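Local coordinates for putative carboxynorspermidine decarboxylase protein (Sinorhizobium meliloti, PDB 3MT1) that probably decarboxylates carboxynorspermidine and carboxyspermidine to norspermidine and spermidine, as a homodimeric enzyme that depends on pyridoxal 5'-phosphate, at residues Ile101-Leu104 with Glu105-Asp109. Numbering follows the deposited sequence.
Sequences ISQL and ERFAD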
loop_
_atom_site.group_PDB
_atom_site.type_symbol
_atom_site.label_atom_id
_atom_site.label_comp_id
_atom_site.label_asym_id
_atom_site.label_seq_id
_atom_site.Cartn_x
_atom_site.Cartn_y
_atom_site.Cartn_z
ATOM N N ILE B 101 21.541 -16.601 14.744
ATOM C CA ILE B 101 22.357 -16.790 15.944
ATOM C C ILE B 101 22.827 -15.441 16.464
ATOM O O ILE B 101 22.691 -15.129 17.649
ATOM C CB ILE B 101 23.539 -17.750 15.664
ATOM C CG1 ILE B 101 23.066 -19.187 15.863
ATOM C CG2 ILE B 101 24.743 -17.462 16.588
ATOM C CD1 ILE B 101 23.600 -20.184 14.836
ATOM N N SER B 102 23.347 -14.638 15.546
ATOM C CA SER B 102 23.833 -13.314 15.850
ATOM C C SER B 102 22.784 -12.414 16.542
ATOM O O SER B 102 23.103 -11.739 17.525
ATOM C CB SER B 102 24.350 -12.683 14.559
ATOM O OG SER B 102 24.903 -11.414 14.822
ATOM N N GLN B 103 21.546 -12.408 16.037
ATOM C CA GLN B 103 20.442 -11.692 16.700
ATOM C C GLN B 103 20.239 -12.220 18.111
ATOM O O GLN B 103 20.030 -11.449 19.064
ATOM C CB GLN B 103 19.127 -11.841 15.929
ATOM C CG GLN B 103 18.997 -10.958 14.703
ATOM C CD GLN B 103 18.406 -9.636 15.041
ATOM O OE1 GLN B 103 17.299 -9.567 15.571
ATOM N NE2 GLN B 103 19.133 -8.560 14.738
ATOM N N LEU B 104 20.307 -13.538 18.248
ATOM C CA LEU B 104 20.123 -14.148 19.559
ATOM C C LEU B 104 21.249 -13.781 20.515
ATOM O O LEU B 104 20.996 -13.388 21.649
ATOM C CB LEU B 104 19.968 -15.661 19.425
ATOM C CG LEU B 104 20.203 -16.541 20.630
ATOM C CD1 LEU B 104 19.094 -16.386 21.621
ATOM C CD2 LEU B 104 20.316 -17.971 20.132
ATOM N N GLU B 105 22.489 -13.893 20.042
ATOM C CA GLU B 105 23.650 -13.507 20.833
ATOM C C GLU B 105 23.516 -12.049 21.225
ATOM O O GLU B 105 23.765 -11.677 22.362
ATOM C CB GLU B 105 24.922 -13.730 20.044
ATOM C CG GLU B 105 25.448 -15.161 20.103
ATOM C CD GLU B 105 26.665 -15.375 19.192
ATOM O OE1 GLU B 105 26.743 -14.680 18.143
ATOM O OE2 GLU B 105 27.537 -16.231 19.508
ATOM N N ARG B 106 23.049 -11.232 20.287
ATOM C CA ARG B 106 22.958 -9.803 20.518
ATOM C C ARG B 106 21.945 -9.438 21.588
ATOM O O ARG B 106 22.155 -8.505 22.356
ATOM C CB ARG B 106 22.613 -9.087 19.234
ATOM C CG ARG B 106 23.162 -7.704 19.212
ATOM C CD ARG B 106 23.308 -7.212 17.810
ATOM N NE ARG B 106 22.209 -6.311 17.475
ATOM C CZ ARG B 106 21.896 -5.945 16.234
ATOM N NH1 ARG B 106 22.590 -6.427 15.214
ATOM N NH2 ARG B 106 20.874 -5.115 16.011
ATOM N N PHE B 107 20.851 -10.184 21.643
ATOM C CA PHE B 107 19.717 -9.767 22.442
ATOM C C PHE B 107 19.405 -10.698 23.592
ATOM O O PHE B 107 18.589 -10.373 24.431
ATOM C CB PHE B 107 18.499 -9.549 21.545
ATOM C CG PHE B 107 18.661 -8.405 20.592
ATOM C CD1 PHE B 107 18.981 -7.135 21.065
ATOM C CD2 PHE B 107 18.492 -8.589 19.228
ATOM C CE1 PHE B 107 19.135 -6.061 20.184
ATOM C CE2 PHE B 107 18.652 -7.525 18.340
ATOM C CZ PHE B 107 18.975 -6.264 18.815
ATOM N N ALA B 108 20.080 -11.840 23.626
ATOM C CA ALA B 108 20.001 -12.799 24.741
ATOM C C ALA B 108 19.772 -12.136 26.095
ATOM O O ALA B 108 18.760 -12.414 26.755
ATOM C CB ALA B 108 21.246 -13.635 24.797
ATOM N N ASP B 109 20.699 -11.259 26.501
ATOM C CA ASP B 109 20.614 -10.587 27.807
ATOM C C ASP B 109 19.284 -9.894 28.070
ATOM O O ASP B 109 18.655 -10.120 29.098
ATOM C CB ASP B 109 21.788 -9.628 28.036
ATOM C CG ASP B 109 22.982 -10.326 28.612
ATOM O OD1 ASP B 109 22.820 -11.450 29.114
ATOM O OD2 ASP B 109 24.087 -9.761 28.577
#
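Gln103 and Phe107, one helical turn apart, run side by side: the amide carbon CD of Gln103 meets the ring's edge, 3.9 Å from CE2 of Phe107, with the amide and ring planes 70° apart. A bend at chi2 (-89°) brings the Gln103 amide round toward the Phe107 ring, and its OE1 accepts a hydrogen bond from the backbone N of Tyr81. Large nonpolar side chains suit the buried positions of Phe107 and Leu104, both packed on Phe98 of strand 95-98. The other end of the amide, NE2 of Gln103, lies over one face of the Arg106 guanidinium, 4.1 Å from CZ. Arg106, long and charged, reaches the dimer interface, where NH2 hydrogen-bonds to Leu247 O of the second subunit. Replacing Gln103 by alanine would remove the amide, which is likely to leave Tyr81 N without this acceptor and the Phe107 ring without its neighbour along one edge. The exposed Glu105 extends outward and crosses the Ile101 side chain, OE1 lying 3.8 Å from CG2 of Ile101. Backbone bonds hold the turns: Glu105 N to Ile101 O (2.7 Å, nearly straight), Arg106 N to Ser102 O, and a weak one from Phe107 N to Gln103 O. Leu104 O takes two donors, Ala108 N at 2.7 Å and Phe107 N at 3.2 Å, as the helix ends. This short amphipathic helix joins strands 95-98 and 115-119 in a beta-alpha-beta unit of the eight-stranded alpha/beta barrel characteristic of fold-type III pyridoxal phosphate decarboxylases.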